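Local coordinates for variant surface glycoprotein MITAT 1.1 (Trypanosoma brucei brucei, PDB 5LY9), which forms the dense surface coat of the parasite and, through switching among antigenically distinct variants, lets it evade the host immune response, at residues Cys15-Glu20 against Pro168-Gly173; Gly26-Glu31 against Arg93-Ala98; Ile51-Asn56 against Gln60-Leu65; Gly216-Pro221 against Ala227-Met232; Glu322-Gly327 against Gly347-Asn352. All blocks are in the same frame, centred on the assembly; numbering follows the deposited sequence.

How the interactions relate
From the N terminus, helix 8-21 opens interaction 1, whose partner loop lies 148 residues on. Within the chain closed off by this contact, helices 24-55 and 62-114 form a long hairpin: interaction 2 joins them near the centre of the chain, and interaction 3, nested within it, closes the loop at the turn. Interactions 4 and 5 follow in series, the first a short beta hairpin and the second a strand against the C-terminal helix 343-367. Interactions 1 and 4 touch at one end of the elongated molecule, through Gln171 and Tyr217 and through Gly173 and Leu229. About 56 Å from interaction 1, centre to centre, interaction 5 meets interaction 3 through Glu322, which binds Lys55 and Asn56.

Interaction 1: residues Cys15-Glu20 against Pro168-Gly173; sequences CKLTTE and PNLQHG
Cys15 O is gripped twice by Thr19, on the helical turn whose Lys16 and Leu17 meet Asn169 and Leu170 of the facing loop. The hydroxyl Thr19 OG1 donates to Cys15 O at 2.8 Å and Thr19 N to the same oxygen at 3.0 Å; the two donors come from opposite faces of the carbonyl plane, with OG1 tilted 33° out of it. Across the contact, Leu17 and Leu170 meet methyl to methyl, CD2 of the former standing 4.3 Å from CD1 of the latter. Both leucines also pack on Trp246 of helix 244-254, and Leu17 reaches Ile105 of helix 62-114 as well. The contact thus sets helix 8-21 against the loop leading into strand 173-174, in the lobe of the A-type VSG N-terminal domain that holds the N terminus; the disulfide from Cys15 to Cys145 ties the same helix to the chain just after strand 143-144. Nearer the surface, Lys16 and Asn169 cross at about a right angle. A bend at chi3 (73°) turns the end of the lysine, and its NZ comes to 3.7 Å from Asn169 ND2. Two nitrogen donors face each other here, and Asn169 ND2 donates to Glu161 OE1. The Lys16 side chain also packs on Glu161, an acidic neighbour that would be expected to offset the positive charge.

Interaction 2: residues Gly26-Glu31 against Arg93-Ala98; sequences GEMLNE and RSARAA. Unlike the reference sequence in segment 26-31: Glu31 (reference Lys).
Met28 and Ala95 mark the closest approach of two helical segments that run in opposite directions, with 6.4 Å between Met28 CA and Ala95 CA. Such a short separation is consistent with the small serine and alanine on the side of 93-98 turned to the methionine. The segments belong to helices 24-55 and 62-114, the two long arms of the antiparallel coiled coil that forms the stem of the VSG N-terminal domain. Met28 supplies the large side chain. Its CG lies anti to the carbonyl carbon (chi1 -67°), which sets it against the facing helix, 4.0 Å from Ala95 N and 4.3 Å from Ala95 CB. The later bends at chi2 and chi3 curl the thioether back toward its own helix, with SD 4.1 Å from Ser94 CB. Ser94 offers this sulfur its methylene; its hydroxyl bonds to Glu256, a residue that Met28 also touches. Ala95 packs on Ile92 of the second subunit, and Leu29 on Ala89 of that subunit, so the dimer interface begins directly beside the contact. Between the two segments no hydrogen bond or salt bridge forms: they share a modest apolar contact of a flexible thioether with small side chains, with Glu27, Arg93 and Arg96 in salt bridges to residues outside the two segments, Glu248 serving both arginines.

Interaction 3: residues Ile51-Asn56 against Gln60-Leu65; sequences IYLAKN and QALQQL. Unlike the reference sequence in segment 60-65: Leu65 (reference Ser).
Leu65 lies obliquely against the Tyr52 ring, its CD1 methyl 3.5 Å from both Tyr52 CD1 and Tyr52 CE1. Beside this pair, Leu53 enters between the leucines of the opposite segment. It crosses Leu62 at about a right angle, and its CD2 is 3.9 Å from Leu62 CD1 and 3.8 Å from Leu65 CB. Leu62 reaches in because its CG stands anti to the backbone N (chi1 176°), directing CD1 toward Leu53. One face of the tyrosine carries the Asn56 amide, with ND2 3.6 Å above the plane and over the ring centre. That amide also donates from ND2 to Tyr52 O at 3.0 Å, on a lone pair in the carbonyl plane with an angle of 156° at the hydrogen, at the point where the helix ends. The contact therefore closes the helical hairpin: helix 24-55 stops, the chain turns, and Ala61 takes the N-cap position of helix 62-114. Around it, Met318 of helix 313-321 packs on Tyr52 and Ala61, helix 343-367 lies along Ile51 and Ala54, and Ala358 of the second subunit touches Leu62. Glu322, just before strand 323-324, binds Asn56 ND2 and Lys55 NZ.

Interaction 4: residues Gly216-Pro221 against Ala227-Met232; sequences GYMTIP and ATLANM
Tyr217 and Leu229 dominate the tight side of a beta hairpin whose strands, 218-220 and 228-229, are the middle pair of a four-stranded antiparallel sheet. Leu229 CD2 sits over one face of the tyrosine ring and also meets the Met218 CE methyl at 3.5 Å; Met218 and Leu229 form a non-hydrogen-bonded pair whose side chains lie side by side, pointing the same way. The tyrosine swings across because its CG is anti to the backbone N (chi1 171°). Met232 CG approaches the ring obliquely, 3.6 Å from Tyr217 CD1, with its sulfur making a Met-aromatic contact. Tyr217 OH is bound to Gln171 O, joining the hairpin to the loop leading into strand 173-174, and Tyr217 and Met218 together face Val213 as a classic beta bulge. Between the strands the backbone is equally tight: Thr219 and Thr228 form a hydrogen-bonded pair, with Thr219 N to Thr228 O at 2.8 Å and Thr228 N to Thr219 O at 2.9 Å. The face that carries the two threonine side chains is looser and partly open to solvent, their CB atoms staying 4.0 Å apart. A water fills in beside them: it donates to Tyr217 O and Thr228 O, and lies 2.7 Å from Thr219 OG1.

Interaction 5: residues Glu322-Gly327 against Gly347-Asn352; sequences EIIPAG and GDILSN
Ile324 and Ile349 make a small apolar contact between a short strand and the C-terminal helix 343-367, in the lobe that surrounds the far end of the coiled-coil hairpin. Strand 323-324 pairs with 335-336 in a two-stranded antiparallel sheet, and the chain continues from that sheet into the helix. The two isoleucines meet through their branch methyls, with Ile324 CG2 4.2 Å from Ile349 CG2. Both are buried, Ile324 against Leu337 and Ile349 against Ile51 of helix 24-55, so the strand is joined through the helix to the hairpin. On its other side the helix faces the second subunit: Asp348 forms a salt bridge with Arg74 of that subunit, and Ser351 OG is bound to its Arg69. Ser351 OG also donates to Gly347 O at 2.7 Å, while the backbone Ser351 N reaches this oxygen from the opposite face of the carbonyl plane. Toward the end of the strand segment the contact becomes polar and indirect. Asn352 OD1 accepts from Ala329 N, and the Gly327 carbonyl lies nearby. A water bridges the two, donating to Asn352 OD1 at 2.8 Å and to Gly327 O at a longer 3.2 Å.

Interaction 1: residues Cys15-Glu20 against Pro168-Gly173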
# COMPACT_ATOMS: atom_id res chain seq x y z
N CYS A 15 -8.88 21.45 9.74
CA CYS A 15 -8.89 20.45 10.85
C CYS A 15 -9.78 19.22 10.53
O CYS A 15 -9.41 18.10 10.74
CB CYS A 15 -9.35 21.04 12.16
SG CYS A 15 -8.18 22.24 12.84
N LYS A 16 -10.96 19.46 9.96
CA LYS A 16 -11.84 18.37 9.54
C LYS A 16 -11.17 17.52 8.48
O LYS A 16 -11.26 16.29 8.54
CB LYS A 16 -13.18 18.93 9.01
CG LYS A 16 -14.06 19.52 10.10
CD LYS A 16 -15.21 20.34 9.48
CE LYS A 16 -16.28 19.59 8.83
NZ LYS A 16 -17.50 20.43 8.44
N LEU A 17 -10.51 18.15 7.54
CA LEU A 17 -9.87 17.40 6.46
C LEU A 17 -8.72 16.58 7.00
O LEU A 17 -8.61 15.40 6.64
CB LEU A 17 -9.41 18.33 5.36
CG LEU A 17 -8.63 17.73 4.17
CD1 LEU A 17 -9.48 16.67 3.44
CD2 LEU A 17 -8.14 18.81 3.18
N THR A 18 -7.84 17.20 7.83
CA THR A 18 -6.75 16.41 8.35
C THR A 18 -7.25 15.20 9.18
O THR A 18 -6.68 14.11 9.09
CB THR A 18 -5.65 17.28 9.05
OG1 THR A 18 -4.52 16.44 9.29
CG2 THR A 18 -6.14 17.74 10.33
N THR A 19 -8.32 15.40 9.96
CA THR A 19 -8.98 14.30 10.67
C THR A 19 -9.45 13.19 9.71
O THR A 19 -9.19 12.02 9.95
CB THR A 19 -10.14 14.86 11.53
OG1 THR A 19 -9.61 15.88 12.43
CG2 THR A 19 -10.80 13.76 12.28
N GLU A 20 -10.09 13.57 8.64
CA GLU A 20 -10.56 12.58 7.68
C GLU A 20 -9.38 11.83 7.03
O GLU A 20 -9.37 10.58 6.97
CB GLU A 20 -11.44 13.20 6.60
CG GLU A 20 -11.90 12.19 5.53
CD GLU A 20 -13.15 12.61 4.80
OE1 GLU A 20 -14.23 12.83 5.49
OE2 GLU A 20 -13.02 12.82 3.56
N PRO A 168 -15.39 19.88 -0.35
CA PRO A 168 -16.57 20.80 -0.38
C PRO A 168 -16.61 21.81 0.75
O PRO A 168 -17.22 22.88 0.59
CB PRO A 168 -17.77 19.86 -0.24
CG PRO A 168 -17.19 18.63 0.36
CD PRO A 168 -15.83 18.48 -0.26
N ASN A 169 -15.95 21.51 1.87
CA ASN A 169 -16.01 22.40 3.03
C ASN A 169 -14.90 23.43 3.10
O ASN A 169 -14.97 24.36 3.93
CB ASN A 169 -16.15 21.59 4.31
CG ASN A 169 -17.43 20.81 4.33
OD1 ASN A 169 -18.48 21.32 3.95
ND2 ASN A 169 -17.38 19.57 4.82
N LEU A 170 -13.85 23.29 2.27
CA LEU A 170 -12.82 24.30 2.20
C LEU A 170 -13.32 25.55 1.60
O LEU A 170 -13.97 25.56 0.52
CB LEU A 170 -11.59 23.83 1.40
CG LEU A 170 -10.84 22.62 1.97
CD1 LEU A 170 -9.48 22.48 1.31
CD2 LEU A 170 -10.71 22.43 3.43
N GLN A 171 -13.05 26.65 2.28
CA GLN A 171 -13.48 27.96 1.83
C GLN A 171 -12.61 28.47 0.74
O GLN A 171 -11.47 27.98 0.54
CB GLN A 171 -13.39 28.95 3.00
CG GLN A 171 -14.20 28.51 4.20
CD GLN A 171 -15.64 28.27 3.81
OE1 GLN A 171 -16.08 27.12 3.62
NE2 GLN A 171 -16.31 29.33 3.50
N HIS A 172 -13.15 29.44 -0.01
CA HIS A 172 -12.39 30.05 -1.10
C HIS A 172 -12.71 31.55 -1.13
O HIS A 172 -13.84 31.93 -0.80
CB HIS A 172 -12.65 29.39 -2.49
CG HIS A 172 -14.07 29.43 -2.94
ND1 HIS A 172 -14.56 30.44 -3.73
CD2 HIS A 172 -15.11 28.58 -2.71
CE1 HIS A 172 -15.85 30.22 -3.96
NE2 HIS A 172 -16.22 29.14 -3.30
N GLY A 173 -11.72 32.34 -1.48
CA GLY A 173 -11.89 33.75 -1.65
C GLY A 173 -10.74 34.47 -1.00
O GLY A 173 -9.61 33.98 -0.92

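Interaction 2: residues Gly26-Glu31 against Arg93-Ala98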
# COMPACT_ATOMS: atom_id res chain seq x y z
N GLY A 26 -5.27 3.43 6.81
CA GLY A 26 -5.99 2.33 7.42
C GLY A 26 -7.14 1.77 6.62
O GLY A 26 -7.38 0.55 6.60
N GLU A 27 -7.83 2.65 5.92
CA GLU A 27 -8.89 2.19 5.04
C GLU A 27 -8.29 1.48 3.86
O GLU A 27 -8.84 0.45 3.47
CB GLU A 27 -9.87 3.30 4.62
CG GLU A 27 -10.81 2.80 3.54
CD GLU A 27 -12.11 3.58 3.36
OE1 GLU A 27 -12.60 3.58 2.18
OE2 GLU A 27 -12.73 4.01 4.39
N MET A 28 -7.17 1.96 3.32
CA MET A 28 -6.49 1.23 2.31
C MET A 28 -6.00 -0.17 2.79
O MET A 28 -6.05 -1.18 2.02
CB MET A 28 -5.41 2.08 1.67
CG MET A 28 -5.94 3.25 0.87
SD MET A 28 -6.97 2.68 -0.52
CE MET A 28 -8.64 2.58 0.13
N LEU A 29 -5.53 -0.30 4.01
CA LEU A 29 -5.22 -1.63 4.53
C LEU A 29 -6.42 -2.52 4.56
O LEU A 29 -6.37 -3.67 4.05
CB LEU A 29 -4.63 -1.56 5.94
CG LEU A 29 -4.36 -2.87 6.65
CD1 LEU A 29 -3.44 -3.75 5.85
CD2 LEU A 29 -3.89 -2.51 8.11
N ASN A 30 -7.52 -1.99 5.09
CA ASN A 30 -8.73 -2.76 5.17
C ASN A 30 -9.16 -3.21 3.75
O ASN A 30 -9.54 -4.38 3.53
CB ASN A 30 -9.87 -1.96 5.77
CG ASN A 30 -11.06 -2.88 6.07
OD1 ASN A 30 -10.98 -3.74 6.94
ND2 ASN A 30 -12.14 -2.73 5.28
N GLU A 31 -9.11 -2.29 2.80
CA GLU A 31 -9.62 -2.62 1.43
C GLU A 31 -8.71 -3.68 0.76
O GLU A 31 -9.20 -4.64 0.16
CB GLU A 31 -9.68 -1.39 0.59
CG GLU A 31 -10.59 -1.55 -0.60
CD GLU A 31 -12.07 -1.61 -0.20
OE1 GLU A 31 -12.54 -0.74 0.62
OE2 GLU A 31 -12.79 -2.50 -0.76
N ARG A 93 -1.00 4.31 -3.67
CA ARG A 93 -1.06 5.66 -4.21
C ARG A 93 -1.97 6.53 -3.31
O ARG A 93 -1.63 7.67 -2.91
CB ARG A 93 -1.58 5.69 -5.63
CG ARG A 93 -1.63 7.04 -6.25
CD ARG A 93 -2.54 7.07 -7.45
NE ARG A 93 -2.57 8.42 -8.01
CZ ARG A 93 -3.36 8.75 -9.00
NH1 ARG A 93 -4.16 7.84 -9.60
NH2 ARG A 93 -3.31 9.96 -9.47
N SER A 94 -3.16 6.02 -2.97
CA SER A 94 -4.09 6.82 -2.18
C SER A 94 -3.61 7.02 -0.74
O SER A 94 -3.70 8.14 -0.19
CB SER A 94 -5.49 6.19 -2.16
OG SER A 94 -6.44 7.01 -1.48
N ALA A 95 -3.12 5.97 -0.13
CA ALA A 95 -2.54 6.09 1.23
C ALA A 95 -1.45 7.16 1.24
O ALA A 95 -1.48 8.03 2.10
CB ALA A 95 -2.05 4.75 1.74
N ARG A 96 -0.54 7.16 0.28
CA ARG A 96 0.60 8.10 0.33
C ARG A 96 0.16 9.48 -0.10
O ARG A 96 0.73 10.48 0.38
CB ARG A 96 1.78 7.58 -0.46
CG ARG A 96 1.67 7.60 -1.97
CD ARG A 96 2.28 8.89 -2.46
NE ARG A 96 2.48 9.04 -3.93
CZ ARG A 96 1.53 9.39 -4.78
NH1 ARG A 96 0.23 9.44 -4.43
NH2 ARG A 96 1.84 9.63 -6.03
N ALA A 97 -0.85 9.57 -0.94
CA ALA A 97 -1.30 10.89 -1.41
C ALA A 97 -1.95 11.60 -0.23
O ALA A 97 -1.68 12.81 0.05
CB ALA A 97 -2.29 10.74 -2.50
N ALA A 98 -2.80 10.86 0.46
CA ALA A 98 -3.47 11.44 1.65
C ALA A 98 -2.45 11.83 2.72
O ALA A 98 -2.55 12.94 3.29
CB ALA A 98 -4.49 10.46 2.24

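Interaction 3: residues Ile51-Asn56 against Gln60-Leu65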
# COMPACT_ATOMS: atom_id res chain seq x y z
N ILE A 51 -11.60 -30.92 -5.12
CA ILE A 51 -11.63 -32.01 -4.20
C ILE A 51 -12.82 -32.96 -4.50
O ILE A 51 -12.67 -34.17 -4.54
CB ILE A 51 -11.73 -31.50 -2.72
CG1 ILE A 51 -10.43 -30.82 -2.27
CG2 ILE A 51 -12.16 -32.65 -1.81
CD1 ILE A 51 -10.62 -29.83 -1.11
N TYR A 52 -13.99 -32.37 -4.75
CA TYR A 52 -15.17 -33.17 -5.07
C TYR A 52 -14.88 -34.02 -6.32
O TYR A 52 -15.20 -35.23 -6.40
CB TYR A 52 -16.34 -32.29 -5.37
CG TYR A 52 -17.60 -33.08 -5.60
CD1 TYR A 52 -17.91 -33.55 -6.81
CD2 TYR A 52 -18.51 -33.24 -4.54
CE1 TYR A 52 -19.08 -34.32 -7.01
CE2 TYR A 52 -19.71 -33.95 -4.73
CZ TYR A 52 -19.96 -34.48 -5.95
OH TYR A 52 -21.13 -35.22 -6.15
N LEU A 53 -14.31 -33.40 -7.35
CA LEU A 53 -13.99 -34.14 -8.55
C LEU A 53 -12.98 -35.22 -8.31
O LEU A 53 -13.10 -36.34 -8.88
CB LEU A 53 -13.45 -33.20 -9.60
CG LEU A 53 -14.48 -32.28 -10.21
CD1 LEU A 53 -13.83 -31.08 -10.89
CD2 LEU A 53 -15.29 -33.05 -11.21
N ALA A 54 -11.93 -34.89 -7.56
CA ALA A 54 -10.93 -35.93 -7.28
C ALA A 54 -11.48 -37.11 -6.50
O ALA A 54 -11.04 -38.26 -6.73
CB ALA A 54 -9.75 -35.35 -6.55
N LYS A 55 -12.45 -36.83 -5.65
CA LYS A 55 -13.05 -37.82 -4.78
C LYS A 55 -14.08 -38.61 -5.55
O LYS A 55 -14.34 -39.78 -5.20
CB LYS A 55 -13.65 -37.10 -3.61
CG LYS A 55 -14.29 -37.96 -2.55
CD LYS A 55 -14.66 -37.13 -1.32
CE LYS A 55 -15.20 -38.02 -0.22
NZ LYS A 55 -16.55 -38.56 -0.58
N ASN A 56 -14.63 -38.01 -6.62
CA ASN A 56 -15.79 -38.58 -7.34
C ASN A 56 -15.59 -38.64 -8.85
O ASN A 56 -16.29 -37.95 -9.60
CB ASN A 56 -17.06 -37.82 -7.03
CG ASN A 56 -17.48 -37.91 -5.58
OD1 ASN A 56 -18.12 -38.86 -5.17
ND2 ASN A 56 -17.19 -36.91 -4.84
N GLN A 60 -21.74 -37.97 -12.32
CA GLN A 60 -22.51 -37.61 -13.50
C GLN A 60 -22.56 -36.12 -13.77
O GLN A 60 -23.18 -35.73 -14.71
CB GLN A 60 -23.93 -38.18 -13.40
CG GLN A 60 -23.97 -39.73 -13.36
CD GLN A 60 -23.13 -40.41 -14.44
OE1 GLN A 60 -21.91 -40.65 -14.26
NE2 GLN A 60 -23.76 -40.74 -15.57
N ALA A 61 -21.88 -35.32 -12.97
CA ALA A 61 -21.83 -33.88 -13.15
C ALA A 61 -20.46 -33.43 -13.57
O ALA A 61 -20.04 -32.28 -13.24
CB ALA A 61 -22.23 -33.20 -11.88
N LEU A 62 -19.78 -34.29 -14.31
CA LEU A 62 -18.36 -34.05 -14.64
C LEU A 62 -18.19 -32.71 -15.37
O LEU A 62 -17.29 -31.94 -14.98
CB LEU A 62 -17.78 -35.21 -15.46
CG LEU A 62 -16.34 -34.96 -15.91
CD1 LEU A 62 -15.46 -34.84 -14.70
CD2 LEU A 62 -15.87 -36.08 -16.80
N GLN A 63 -18.98 -32.47 -16.43
CA GLN A 63 -18.78 -31.29 -17.20
C GLN A 63 -19.19 -30.01 -16.45
O GLN A 63 -18.48 -29.02 -16.54
CB GLN A 63 -19.49 -31.32 -18.55
CG GLN A 63 -18.94 -32.40 -19.49
CD GLN A 63 -19.68 -32.42 -20.85
OE1 GLN A 63 -20.06 -31.41 -21.38
NE2 GLN A 63 -19.82 -33.57 -21.43
N GLN A 64 -20.30 -30.04 -15.74
CA GLN A 64 -20.74 -28.87 -14.93
C GLN A 64 -19.67 -28.52 -13.89
O GLN A 64 -19.28 -27.36 -13.72
CB GLN A 64 -22.02 -29.23 -14.17
CG GLN A 64 -23.20 -29.47 -15.09
CD GLN A 64 -23.37 -30.89 -15.62
OE1 GLN A 64 -22.47 -31.72 -15.60
NE2 GLN A 64 -24.54 -31.14 -16.20
N LEU A 65 -19.13 -29.52 -13.25
CA LEU A 65 -18.17 -29.27 -12.14
C LEU A 65 -16.77 -28.87 -12.66
O LEU A 65 -16.10 -28.02 -12.09
CB LEU A 65 -18.09 -30.51 -11.26
CG LEU A 65 -19.41 -30.75 -10.48
CD1 LEU A 65 -19.31 -31.98 -9.65
CD2 LEU A 65 -19.69 -29.59 -9.55

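Interaction 4: residues Gly216-Pro221 against Ala227-Met232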
# COMPACT_ATOMS: atom_id res chain seq x y z
N GLY A 216 -0.19 24.84 -1.91
CA GLY A 216 -0.82 25.57 -3.01
C GLY A 216 -2.22 26.10 -2.74
O GLY A 216 -2.78 26.80 -3.56
N TYR A 217 -2.84 25.74 -1.64
CA TYR A 217 -4.18 26.18 -1.36
C TYR A 217 -4.24 27.67 -1.04
O TYR A 217 -5.18 28.39 -1.49
CB TYR A 217 -4.75 25.38 -0.16
CG TYR A 217 -6.03 25.82 0.42
CD1 TYR A 217 -7.14 26.09 -0.38
CD2 TYR A 217 -6.19 25.89 1.77
CE1 TYR A 217 -8.34 26.49 0.19
CE2 TYR A 217 -7.37 26.29 2.35
CZ TYR A 217 -8.48 26.52 1.59
OH TYR A 217 -9.68 26.94 2.15
N MET A 218 -3.24 28.13 -0.28
CA MET A 218 -3.25 29.49 0.27
C MET A 218 -2.18 30.32 -0.39
O MET A 218 -1.06 29.87 -0.55
CB MET A 218 -3.05 29.52 1.80
CG MET A 218 -2.92 30.94 2.36
SD MET A 218 -2.60 30.92 4.16
CE MET A 218 -4.21 30.82 4.57
N THR A 219 -2.54 31.54 -0.78
CA THR A 219 -1.57 32.52 -1.30
C THR A 219 -1.39 33.61 -0.24
O THR A 219 -2.38 34.19 0.16
CB THR A 219 -2.07 33.16 -2.62
OG1 THR A 219 -2.35 32.15 -3.57
CG2 THR A 219 -0.97 34.18 -3.23
N ILE A 220 -0.14 33.89 0.18
CA ILE A 220 0.22 34.97 1.03
C ILE A 220 0.64 36.14 0.10
O ILE A 220 1.52 35.99 -0.73
CB ILE A 220 1.35 34.57 1.93
CG1 ILE A 220 0.86 33.46 2.85
CG2 ILE A 220 1.86 35.79 2.71
CD1 ILE A 220 1.88 32.88 3.87
N PRO A 221 -0.05 37.26 0.21
CA PRO A 221 0.17 38.38 -0.70
C PRO A 221 1.48 39.09 -0.43
O PRO A 221 2.05 38.98 0.66
CB PRO A 221 -0.98 39.30 -0.38
CG PRO A 221 -1.25 39.10 1.07
CD PRO A 221 -1.00 37.59 1.26
N ALA A 227 -4.81 37.21 2.63
CA ALA A 227 -4.46 35.96 1.94
C ALA A 227 -5.60 35.48 1.06
O ALA A 227 -6.77 35.79 1.32
CB ALA A 227 -4.16 34.89 2.96
N THR A 228 -5.27 34.66 0.02
CA THR A 228 -6.27 34.13 -0.87
C THR A 228 -6.36 32.63 -0.63
O THR A 228 -5.32 31.97 -0.46
CB THR A 228 -5.87 34.33 -2.34
OG1 THR A 228 -5.72 35.71 -2.62
CG2 THR A 228 -6.88 33.69 -3.27
N LEU A 229 -7.57 32.09 -0.67
CA LEU A 229 -7.79 30.66 -0.51
C LEU A 229 -8.41 30.21 -1.83
O LEU A 229 -9.39 30.75 -2.29
CB LEU A 229 -8.73 30.35 0.67
CG LEU A 229 -8.31 30.88 2.03
CD1 LEU A 229 -9.39 30.52 3.04
CD2 LEU A 229 -6.98 30.30 2.46
N ALA A 230 -7.82 29.18 -2.41
CA ALA A 230 -8.17 28.74 -3.71
C ALA A 230 -9.47 27.95 -3.62
O ALA A 230 -9.80 27.44 -2.60
CB ALA A 230 -7.07 27.84 -4.28
N ASN A 231 -10.16 27.82 -4.76
CA ASN A 231 -11.36 27.02 -4.79
C ASN A 231 -11.04 25.55 -5.07
O ASN A 231 -10.69 25.18 -6.21
CB ASN A 231 -12.30 27.61 -5.81
CG ASN A 231 -13.65 26.96 -5.79
OD1 ASN A 231 -13.82 25.84 -5.31
ND2 ASN A 231 -14.63 27.65 -6.40
N MET A 232 -11.21 24.75 -4.03
CA MET A 232 -10.88 23.32 -4.03
C MET A 232 -12.17 22.49 -4.07
O MET A 232 -12.10 21.28 -4.00
CB MET A 232 -10.09 22.93 -2.78
CG MET A 232 -8.91 23.82 -2.48
SD MET A 232 -7.77 24.08 -3.87
CE MET A 232 -7.03 22.51 -3.90
O HOH W 1 -4.47 30.54 -3.20

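Interaction 5: residues Glu322-Gly327 against Gly347-Asn352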
# COMPACT_ATOMS: atom_id res chain seq x y z
N GLU A 322 -20.53 -32.39 0.53
CA GLU A 322 -19.69 -33.55 0.42
C GLU A 322 -18.84 -33.65 1.70
O GLU A 322 -18.19 -32.71 2.07
CB GLU A 322 -18.82 -33.51 -0.85
CG GLU A 322 -17.98 -34.75 -1.10
CD GLU A 322 -18.77 -35.94 -1.69
OE1 GLU A 322 -20.00 -35.83 -1.87
OE2 GLU A 322 -18.13 -36.97 -2.01
N ILE A 323 -18.87 -34.81 2.34
CA ILE A 323 -18.17 -34.99 3.59
C ILE A 323 -16.74 -35.45 3.38
O ILE A 323 -16.47 -36.36 2.62
CB ILE A 323 -18.87 -36.05 4.49
CG1 ILE A 323 -20.24 -35.57 4.87
CG2 ILE A 323 -18.04 -36.36 5.74
CD1 ILE A 323 -20.18 -34.59 5.99
N ILE A 324 -15.82 -34.78 4.04
CA ILE A 324 -14.45 -35.20 4.08
C ILE A 324 -14.23 -35.94 5.39
O ILE A 324 -14.33 -35.37 6.46
CB ILE A 324 -13.48 -33.98 4.04
CG1 ILE A 324 -13.84 -33.05 2.87
CG2 ILE A 324 -12.06 -34.48 3.97
CD1 ILE A 324 -13.96 -33.76 1.54
N PRO A 325 -13.91 -37.21 5.30
CA PRO A 325 -13.79 -38.03 6.50
C PRO A 325 -12.57 -37.73 7.30
O PRO A 325 -11.56 -37.27 6.77
CB PRO A 325 -13.71 -39.45 5.98
CG PRO A 325 -13.52 -39.37 4.56
CD PRO A 325 -13.90 -38.01 4.07
N ALA A 326 -12.68 -38.01 8.61
CA ALA A 326 -11.54 -37.99 9.47
C ALA A 326 -10.51 -38.96 8.88
O ALA A 326 -10.86 -39.97 8.29
CB ALA A 326 -11.94 -38.44 10.85
N GLY A 327 -9.25 -38.58 8.96
CA GLY A 327 -8.15 -39.36 8.36
C GLY A 327 -7.55 -38.78 7.07
O GLY A 327 -6.41 -39.02 6.79
N GLY A 347 -6.00 -26.98 0.48
CA GLY A 347 -4.83 -27.45 -0.26
C GLY A 347 -4.31 -28.82 0.19
O GLY A 347 -3.99 -29.67 -0.65
N ASP A 348 -4.24 -29.05 1.48
CA ASP A 348 -3.85 -30.36 2.01
C ASP A 348 -4.87 -31.46 1.58
O ASP A 348 -4.48 -32.58 1.17
CB ASP A 348 -3.87 -30.36 3.55
CG ASP A 348 -2.69 -29.67 4.19
OD1 ASP A 348 -1.76 -29.16 3.52
OD2 ASP A 348 -2.73 -29.61 5.48
N ILE A 349 -6.17 -31.16 1.70
CA ILE A 349 -7.17 -32.15 1.34
C ILE A 349 -7.07 -32.50 -0.17
O ILE A 349 -7.13 -33.67 -0.55
CB ILE A 349 -8.59 -31.65 1.69
CG1 ILE A 349 -8.78 -31.62 3.24
CG2 ILE A 349 -9.64 -32.54 1.10
CD1 ILE A 349 -9.86 -30.65 3.68
N LEU A 350 -6.95 -31.49 -1.01
CA LEU A 350 -6.78 -31.73 -2.44
C LEU A 350 -5.53 -32.56 -2.71
O LEU A 350 -5.60 -33.50 -3.53
CB LEU A 350 -6.78 -30.50 -3.26
CG LEU A 350 -6.65 -30.71 -4.77
CD1 LEU A 350 -7.82 -31.61 -5.25
CD2 LEU A 350 -6.67 -29.37 -5.47
N SER A 351 -4.44 -32.22 -2.05
CA SER A 351 -3.21 -33.00 -2.25
C SER A 351 -3.41 -34.49 -1.96
O SER A 351 -2.96 -35.34 -2.71
CB SER A 351 -2.11 -32.42 -1.40
OG SER A 351 -1.88 -31.04 -1.70
N ASN A 352 -4.07 -34.78 -0.84
CA ASN A 352 -4.31 -36.14 -0.40
C ASN A 352 -5.22 -36.84 -1.43
O ASN A 352 -4.95 -37.98 -1.83
CB ASN A 352 -4.94 -36.12 0.98
CG ASN A 352 -4.79 -37.42 1.71
OD1 ASN A 352 -4.90 -37.49 2.93
ND2 ASN A 352 -4.61 -38.48 0.96
O HOH W 2 -4.07 -39.49 4.65